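PDB 3WG9: redox-sensing transcriptional repressor rex from Thermoanaerobacter ethanolicus, which probably represses transcription by binding DNA as a homodimer, responding to changes in the cellular NADH/NAD(+) redox state. Local coordinates for residues Y85-I99 with F141-I154. Sequence-based numbering, arbitrary orientation.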
ATOM      1  N   TYR B  85       7.342   5.104 -18.205  1.00 38.55           N
ATOM      2  CA  TYR B  85       5.932   5.476 -18.181  1.00 37.19           C
ATOM      3  C   TYR B  85       5.928   6.967 -17.802  1.00 34.48           C
ATOM      4  O   TYR B  85       6.601   7.389 -16.855  1.00 34.15           O
ATOM      5  CB  TYR B  85       5.161   4.660 -17.095  1.00 34.37           C
ATOM      6  CG  TYR B  85       5.249   3.175 -17.336  1.00 32.74           C
ATOM      7  CD1 TYR B  85       4.394   2.545 -18.244  1.00 31.87           C
ATOM      8  CD2 TYR B  85       6.263   2.426 -16.744  1.00 34.61           C
ATOM      9  CE1 TYR B  85       4.545   1.179 -18.553  1.00 36.84           C
ATOM     10  CE2 TYR B  85       6.439   1.052 -17.045  1.00 33.78           C
ATOM     11  CZ  TYR B  85       5.578   0.452 -17.968  1.00 36.84           C
ATOM     12  OH  TYR B  85       5.729  -0.894 -18.262  1.00 37.22           O
ATOM     13  N   ASN B  86       5.182   7.749 -18.556  1.00 33.28           N
ATOM     14  CA  ASN B  86       5.010   9.175 -18.240  1.00 32.18           C
ATOM     15  C   ASN B  86       3.840   9.324 -17.259  1.00 31.77           C
ATOM     16  O   ASN B  86       2.763   8.816 -17.533  1.00 31.25           O
ATOM     17  CB  ASN B  86       4.700   9.912 -19.523  1.00 32.51           C
ATOM     18  CG  ASN B  86       5.896   9.901 -20.506  1.00 38.61           C
ATOM     19  OD1 ASN B  86       7.039   9.689 -20.084  1.00 38.47           O
ATOM     20  ND2 ASN B  86       5.609  10.050 -21.799  1.00 41.15           N
ATOM     21  N   THR B  87       4.093  10.008 -16.149  1.00 29.38           N
ATOM     22  CA  THR B  87       3.141  10.218 -15.087  1.00 29.34           C
ATOM     23  C   THR B  87       2.863  11.693 -14.875  1.00 28.75           C
ATOM     24  O   THR B  87       3.701  12.565 -15.157  1.00 31.63           O
ATOM     25  CB  THR B  87       3.664   9.592 -13.767  1.00 29.59           C
ATOM     26  OG1 THR B  87       4.802  10.337 -13.297  1.00 35.28           O
ATOM     27  CG2 THR B  87       4.043   8.106 -14.028  1.00 32.37           C
ATOM     28  N   ILE B  88       1.702  11.978 -14.327  1.00 28.11           N
ATOM     29  CA  ILE B  88       1.420  13.258 -13.746  1.00 28.31           C
ATOM     30  C   ILE B  88       0.824  12.998 -12.394  1.00 28.71           C
ATOM     31  O   ILE B  88       0.258  11.940 -12.156  1.00 27.17           O
ATOM     32  CB  ILE B  88       0.406  14.075 -14.579  1.00 29.19           C
ATOM     33  CG1 ILE B  88      -0.929  13.334 -14.770  1.00 28.99           C
ATOM     34  CG2 ILE B  88       0.995  14.400 -15.952  1.00 24.90           C
ATOM     35  CD1 ILE B  88      -1.953  14.089 -15.661  1.00 30.23           C
ATOM     36  N   ILE B  89       0.935  13.980 -11.511  1.00 28.72           N
ATOM     37  CA  ILE B  89       0.268  13.902 -10.203  1.00 27.47           C
ATOM     38  C   ILE B  89      -0.737  15.000 -10.162  1.00 29.42           C
ATOM     39  O   ILE B  89      -0.406  16.166 -10.515  1.00 30.34           O
ATOM     40  CB  ILE B  89       1.357  14.135  -9.109  1.00 28.87           C
ATOM     41  CG1 ILE B  89       2.247  12.897  -9.084  1.00 27.47           C
ATOM     42  CG2 ILE B  89       0.746  14.347  -7.713  1.00 28.97           C
ATOM     43  CD1 ILE B  89       3.433  12.978  -8.090  1.00 33.78           C
ATOM     44  N   ILE B  90      -1.942  14.670  -9.693  1.00 27.87           N
ATOM     45  CA  ILE B  90      -2.982  15.643  -9.462  1.00 30.91           C
ATOM     46  C   ILE B  90      -3.063  15.863  -7.927  1.00 31.47           C
ATOM     47  O   ILE B  90      -3.307  14.908  -7.142  1.00 31.28           O
ATOM     48  CB  ILE B  90      -4.364  15.190  -9.935  1.00 30.18           C
ATOM     49  CG1 ILE B  90      -4.356  14.559 -11.346  1.00 31.70           C
ATOM     50  CG2 ILE B  90      -5.377  16.390  -9.804  1.00 32.30           C
ATOM     51  CD1 ILE B  90      -3.708  15.470 -12.369  1.00 32.95           C
ATOM     52  N   GLY B  91      -2.796  17.097  -7.517  1.00 32.61           N
ATOM     53  CA  GLY B  91      -2.773  17.459  -6.058  1.00 33.41           C
ATOM     54  C   GLY B  91      -1.352  17.853  -5.669  1.00 33.48           C
ATOM     55  O   GLY B  91      -0.440  17.024  -5.758  1.00 35.05           O
ATOM     56  N   ALA B  92      -1.129  19.121  -5.325  1.00 35.35           N
ATOM     57  CA  ALA B  92       0.200  19.569  -4.940  1.00 37.58           C
ATOM     58  C   ALA B  92       0.346  19.823  -3.440  1.00 39.66           C
ATOM     59  O   ALA B  92       1.336  20.395  -3.057  1.00 40.65           O
ATOM     60  CB  ALA B  92       0.634  20.842  -5.702  1.00 39.66           C
ATOM     61  N   GLY B  93      -0.576  19.316  -2.626  1.00 39.83           N
ATOM     62  CA  GLY B  93      -0.405  19.232  -1.152  1.00 39.58           C
ATOM     63  C   GLY B  93       0.639  18.238  -0.689  1.00 38.67           C
ATOM     64  O   GLY B  93       1.407  17.684  -1.488  1.00 38.53           O
ATOM     65  N   ASN B  94       0.677  18.006   0.627  1.00 37.12           N
ATOM     66  CA  ASN B  94       1.699  17.139   1.208  1.00 35.56           C
ATOM     67  C   ASN B  94       1.755  15.749   0.557  1.00 34.03           C
ATOM     68  O   ASN B  94       2.826  15.277   0.219  1.00 34.18           O
ATOM     69  CB  ASN B  94       1.418  16.997   2.718  1.00 33.37           C
ATOM     70  CG  ASN B  94       1.489  18.356   3.425  1.00 41.66           C
ATOM     71  OD1 ASN B  94       0.536  18.773   4.054  1.00 46.20           O
ATOM     72  ND2 ASN B  94       2.620  19.046   3.289  1.00 39.01           N
ATOM     73  N   LEU B  95       0.603  15.115   0.400  1.00 33.82           N
ATOM     74  CA  LEU B  95       0.531  13.779  -0.217  1.00 33.99           C
ATOM     75  C   LEU B  95       1.172  13.806  -1.613  1.00 32.90           C
ATOM     76  O   LEU B  95       2.094  13.031  -1.874  1.00 32.04           O
ATOM     77  CB  LEU B  95      -0.924  13.295  -0.254  1.00 33.32           C
ATOM     78  CG  LEU B  95      -1.068  11.867  -0.863  1.00 37.39           C
ATOM     79  CD1 LEU B  95      -0.204  10.855  -0.107  1.00 34.19           C
ATOM     80  CD2 LEU B  95      -2.563  11.443  -0.863  1.00 39.29           C
ATOM     81  N   GLY B  96       0.746  14.735  -2.491  1.00 33.81           N
ATOM     82  CA  GLY B  96       1.298  14.794  -3.854  1.00 33.11           C
ATOM     83  C   GLY B  96       2.802  15.024  -3.862  1.00 34.74           C
ATOM     84  O   GLY B  96       3.534  14.395  -4.632  1.00 32.14           O
ATOM     85  N   GLN B  97       3.294  15.926  -3.002  1.00 34.06           N
ATOM     86  CA  GLN B  97       4.745  16.122  -2.909  1.00 33.82           C
ATOM     87  C   GLN B  97       5.446  14.863  -2.419  1.00 33.25           C
ATOM     88  O   GLN B  97       6.551  14.535  -2.887  1.00 31.41           O
ATOM     89  CB  GLN B  97       5.054  17.324  -1.979  1.00 35.71           C
ATOM     90  CG  GLN B  97       4.389  18.624  -2.528  1.00 37.66           C
ATOM     91  CD  GLN B  97       4.699  19.846  -1.670  1.00 43.54           C
ATOM     92  OE1 GLN B  97       5.858  20.054  -1.342  1.00 42.25           O
ATOM     93  NE2 GLN B  97       3.672  20.566  -1.210  1.00 43.37           N
ATOM     94  N   ALA B  98       4.824  14.137  -1.493  1.00 32.83           N
ATOM     95  CA  ALA B  98       5.519  12.926  -0.956  1.00 35.51           C
ATOM     96  C   ALA B  98       5.581  11.872  -2.048  1.00 36.93           C
ATOM     97  O   ALA B  98       6.548  11.084  -2.153  1.00 37.89           O
ATOM     98  CB  ALA B  98       4.756  12.350   0.244  1.00 34.50           C
ATOM     99  N   ILE B  99       4.476  11.771  -2.801  1.00 36.22           N
ATOM    100  CA  ILE B  99       4.474  10.793  -3.896  1.00 33.90           C
ATOM    101  C   ILE B  99       5.421  11.238  -5.002  1.00 35.54           C
ATOM    102  O   ILE B  99       6.146  10.416  -5.585  1.00 37.77           O
ATOM    103  CB  ILE B  99       3.063  10.496  -4.417  1.00 32.87           C
ATOM    104  CG1 ILE B  99       2.222   9.922  -3.285  1.00 33.16           C
ATOM    105  CG2 ILE B  99       3.125   9.473  -5.635  1.00 34.54           C
ATOM    106  CD1 ILE B  99       2.899   8.763  -2.491  1.00 37.21           C
ATOM    107  N   PHE B 141      -2.703  18.746 -21.595  1.00 34.64           N
ATOM    108  CA  PHE B 141      -1.343  18.343 -21.269  1.00 33.65           C
ATOM    109  C   PHE B 141      -1.189  16.828 -21.502  1.00 32.53           C
ATOM    110  O   PHE B 141      -0.158  16.356 -22.014  1.00 32.26           O
ATOM    111  CB  PHE B 141      -1.045  18.684 -19.805  1.00 33.31           C
ATOM    112  CG  PHE B 141       0.366  18.425 -19.410  1.00 34.49           C
ATOM    113  CD1 PHE B 141       1.317  19.443 -19.491  1.00 38.24           C
ATOM    114  CD2 PHE B 141       0.744  17.156 -18.938  1.00 32.91           C
ATOM    115  CE1 PHE B 141       2.637  19.207 -19.114  1.00 37.29           C
ATOM    116  CE2 PHE B 141       2.058  16.895 -18.578  1.00 32.96           C
ATOM    117  CZ  PHE B 141       3.009  17.921 -18.664  1.00 40.62           C
ATOM    118  N   ILE B 142      -2.196  16.073 -21.096  1.00 31.66           N
ATOM    119  CA  ILE B 142      -2.151  14.591 -21.217  1.00 32.10           C
ATOM    120  C   ILE B 142      -1.933  14.168 -22.658  1.00 34.10           C
ATOM    121  O   ILE B 142      -1.128  13.284 -22.941  1.00 34.08           O
ATOM    122  CB  ILE B 142      -3.446  13.944 -20.649  1.00 31.83           C
ATOM    123  CG1 ILE B 142      -3.393  13.961 -19.088  1.00 30.09           C
ATOM    124  CG2 ILE B 142      -3.642  12.554 -21.251  1.00 31.26           C
ATOM    125  CD1 ILE B 142      -4.815  13.730 -18.473  1.00 26.74           C
ATOM    126  N   ALA B 143      -2.702  14.778 -23.550  1.00 34.77           N
ATOM    127  CA  ALA B 143      -2.696  14.443 -24.966  1.00 37.34           C
ATOM    128  C   ALA B 143      -1.411  14.948 -25.603  1.00 39.77           C
ATOM    129  O   ALA B 143      -0.906  14.270 -26.456  1.00 37.95           O
ATOM    130  CB  ALA B 143      -3.878  15.071 -25.687  1.00 37.57           C
ATOM    131  N   ARG B 144      -0.901  16.103 -25.175  1.00 40.79           N
ATOM    132  CA  ARG B 144       0.334  16.670 -25.756  1.00 45.22           C
ATOM    133  C   ARG B 144       1.597  15.947 -25.305  1.00 44.21           C
ATOM    134  O   ARG B 144       2.591  15.929 -26.034  1.00 44.14           O
ATOM    135  CB  ARG B 144       0.520  18.164 -25.436  1.00 45.93           C
ATOM    136  CG  ARG B 144      -0.488  19.062 -26.100  1.00 56.15           C
ATOM    137  CD  ARG B 144       0.122  20.256 -26.844  1.00 67.69           C
ATOM    138  NE  ARG B 144       1.028  21.090 -26.061  1.00 75.33           N
ATOM    139  CZ  ARG B 144       1.319  22.361 -26.354  1.00 78.92           C
ATOM    140  NH1 ARG B 144       0.738  22.963 -27.388  1.00 79.39           N
ATOM    141  NH2 ARG B 144       2.172  23.050 -25.597  1.00 78.73           N
ATOM    142  N   ASN B 145       1.568  15.395 -24.098  1.00 39.83           N
ATOM    143  CA  ASN B 145       2.769  14.804 -23.506  1.00 40.08           C
ATOM    144  C   ASN B 145       2.772  13.284 -23.353  1.00 38.99           C
ATOM    145  O   ASN B 145       3.569  12.750 -22.588  1.00 39.61           O
ATOM    146  CB  ASN B 145       3.011  15.490 -22.164  1.00 38.40           C
ATOM    147  CG  ASN B 145       3.379  16.964 -22.337  1.00 41.64           C
ATOM    148  OD1 ASN B 145       4.521  17.254 -22.610  1.00 42.20           O
ATOM    149  ND2 ASN B 145       2.415  17.876 -22.233  1.00 34.90           N
ATOM    150  N   LYS B 146       1.833  12.616 -24.015  1.00 37.17           N
ATOM    151  CA  LYS B 146       1.667  11.164 -24.020  1.00 39.14           C
ATOM    152  C   LYS B 146       1.684  10.606 -22.588  1.00 36.62           C
ATOM    153  O   LYS B 146       2.479   9.736 -22.273  1.00 35.40           O
ATOM    154  CB  LYS B 146       2.737  10.455 -24.871  1.00 42.30           C
ATOM    155  CG  LYS B 146       3.083  11.223 -26.178  1.00 51.31           C
ATOM    156  CD  LYS B 146       4.168  10.479 -26.982  1.00 59.80           C
ATOM    157  CE  LYS B 146       4.843  11.407 -27.989  1.00 64.81           C
ATOM    158  NZ  LYS B 146       6.165  10.847 -28.392  1.00 70.27           N
ATOM    159  N   ILE B 147       0.841  11.155 -21.723  1.00 33.51           N
ATOM    160  CA  ILE B 147       0.800  10.673 -20.320  1.00 31.96           C
ATOM    161  C   ILE B 147       0.093   9.327 -20.210  1.00 31.62           C
ATOM    162  O   ILE B 147      -1.045   9.177 -20.659  1.00 32.49           O
ATOM    163  CB  ILE B 147       0.110  11.695 -19.420  1.00 30.21           C
ATOM    164  CG1 ILE B 147       0.783  13.056 -19.578  1.00 31.06           C
ATOM    165  CG2 ILE B 147       0.119  11.210 -17.924  1.00 29.77           C
ATOM    166  CD1 ILE B 147       2.272  13.053 -19.217  1.00 30.37           C
ATOM    167  N   ASP B 148       0.741   8.400 -19.518  1.00 31.76           N
ATOM    168  CA  ASP B 148       0.226   7.079 -19.306  1.00 32.19           C
ATOM    169  C   ASP B 148      -0.541   6.993 -17.993  1.00 31.20           C
ATOM    170  O   ASP B 148      -1.573   6.356 -17.980  1.00 30.22           O
ATOM    171  CB  ASP B 148       1.385   6.085 -19.285  1.00 32.89           C
ATOM    172  CG  ASP B 148       2.145   6.053 -20.635  1.00 40.02           C
ATOM    173  OD1 ASP B 148       1.460   5.884 -21.661  1.00 40.11           O
ATOM    174  OD2 ASP B 148       3.361   6.368 -20.663  1.00 39.55           O
ATOM    175  N   ILE B 149       0.011   7.523 -16.893  1.00 29.03           N
ATOM    176  CA  ILE B 149      -0.517   7.226 -15.541  1.00 27.99           C
ATOM    177  C   ILE B 149      -0.887   8.551 -14.862  1.00 28.10           C
ATOM    178  O   ILE B 149      -0.084   9.480 -14.903  1.00 27.46           O
ATOM    179  CB  ILE B 149       0.502   6.482 -14.668  1.00 27.28           C
ATOM    180  CG1 ILE B 149       0.935   5.140 -15.309  1.00 28.35           C
ATOM    181  CG2 ILE B 149      -0.077   6.287 -13.226  1.00 25.80           C
ATOM    182  CD1 ILE B 149       2.192   4.495 -14.594  1.00 28.14           C
ATOM    183  N   GLY B 150      -2.137   8.706 -14.423  1.00 25.88           N
ATOM    184  CA  GLY B 150      -2.516   9.903 -13.615  1.00 25.34           C
ATOM    185  C   GLY B 150      -2.556   9.426 -12.148  1.00 27.19           C
ATOM    186  O   GLY B 150      -3.192   8.420 -11.793  1.00 25.55           O
ATOM    187  N   ILE B 151      -1.812  10.091 -11.284  1.00 27.10           N
ATOM    188  CA  ILE B 151      -1.809   9.710  -9.862  1.00 26.20           C
ATOM    189  C   ILE B 151      -2.655  10.707  -9.102  1.00 27.67           C
ATOM    190  O   ILE B 151      -2.413  11.933  -9.244  1.00 28.34           O
ATOM    191  CB  ILE B 151      -0.377   9.781  -9.350  1.00 27.76           C
ATOM    192  CG1 ILE B 151       0.506   8.893 -10.238  1.00 28.48           C
ATOM    193  CG2 ILE B 151      -0.311   9.457  -7.786  1.00 25.70           C
ATOM    194  CD1 ILE B 151       2.027   8.981  -9.959  1.00 29.91           C
ATOM    195  N   LEU B 152      -3.654  10.233  -8.344  1.00 26.91           N
ATOM    196  CA  LEU B 152      -4.628  11.111  -7.730  1.00 29.22           C
ATOM    197  C   LEU B 152      -4.284  11.311  -6.270  1.00 30.87           C
ATOM    198  O   LEU B 152      -4.270  10.322  -5.499  1.00 30.95           O
ATOM    199  CB  LEU B 152      -6.086  10.600  -7.842  1.00 30.35           C
ATOM    200  CG  LEU B 152      -6.749  10.376  -9.202  1.00 36.27           C
ATOM    201  CD1 LEU B 152      -8.191   9.854  -8.945  1.00 37.78           C
ATOM    202  CD2 LEU B 152      -6.797  11.662 -10.041  1.00 38.73           C
ATOM    203  N   CYS B 153      -3.931  12.549  -5.910  1.00 30.33           N
ATOM    204  CA  CYS B 153      -3.549  12.888  -4.512  1.00 32.72           C
ATOM    205  C   CYS B 153      -4.371  14.106  -4.060  1.00 37.06           C
ATOM    206  O   CYS B 153      -3.865  15.055  -3.458  1.00 39.72           O
ATOM    207  CB  CYS B 153      -2.069  13.263  -4.535  1.00 30.56           C
ATOM    208  SG  CYS B 153      -0.992  11.846  -4.925  1.00 32.87           S
ATOM    209  N   ILE B 154      -5.606  14.177  -4.510  1.00 38.54           N
ATOM    210  CA  ILE B 154      -6.456  15.322  -4.172  1.00 42.83           C
ATOM    211  C   ILE B 154      -7.509  14.942  -3.151  1.00 44.65           C
ATOM    212  O   ILE B 154      -7.683  13.753  -2.854  1.00 44.81           O
ATOM    213  CB  ILE B 154      -7.185  15.812  -5.411  1.00 43.95           C
ATOM    214  CG1 ILE B 154      -7.565  14.649  -6.334  1.00 44.03           C
ATOM    215  CG2 ILE B 154      -6.330  16.841  -6.139  1.00 44.19           C
ATOM    216  CD1 ILE B 154      -8.616  15.108  -7.280  1.00 48.91           C
TER
HETATM  217  O   HOH W   1      -1.678  16.435  -2.391  1.00 26.64           O
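Ile-88 is wedged under the end of helix 138-144, its two branches meeting different partners. The side chains of Ile-88 and Ile-142 cross at about a right angle, Ile-88 CD1 lying 3.7 Å from Ile-142 CG1, while Ile-88 CG2 touches CE2 of the Phe-141 ring and CD1 of Ile-147. CG1 lies between backbone N and carbonyl carbon (chi1 58°), which leaves CG2 beside the N and turned to these two residues. On the opposite face of the sheet Ile-89 meets Ile-151 obliquely, and Cys-153 SG touches both Ile-89 CG2 and Ile-99 CG1, at 4.1 Å each. Strands 85-90 and 149-152 run parallel at the centre of the six-stranded sheet of a Rossmann fold, where the chain, after strand 132-134, crosses back through helix 138-144 to place strand 149-152 beside 85-90. Strand 85-90 leads into the glycine-rich turn Gly-91 to Gly-96, probably the dinucleotide-binding GxGxxG motif; Gly-96 CA packs 3.8 Å from Cys-153 CB, and one water joins Gly-96 N to Cys-153 O. Leu-95 and Ile-154, both NADH contacts in this protein, flank that end.

Packing gives way to polar contacts around partly exposed Asn-86 and Asp-148, beside exposed Lys-146. Two bonds grip Asn-86 O, from Asp-148 N and Ile-149 N. Asn-86 N returns a bond of 3.1 Å to the anti side of Asp-148 OD2, and Asn-86 ND2 donates a hydrogen bond to Lys-146 O at 3.2 Å, from above the carbonyl plane. Replacing Asp-148 by alanine is likely to leave Asn-86 N without this acceptor and Lys-172 without its weak, distant carboxylate partner.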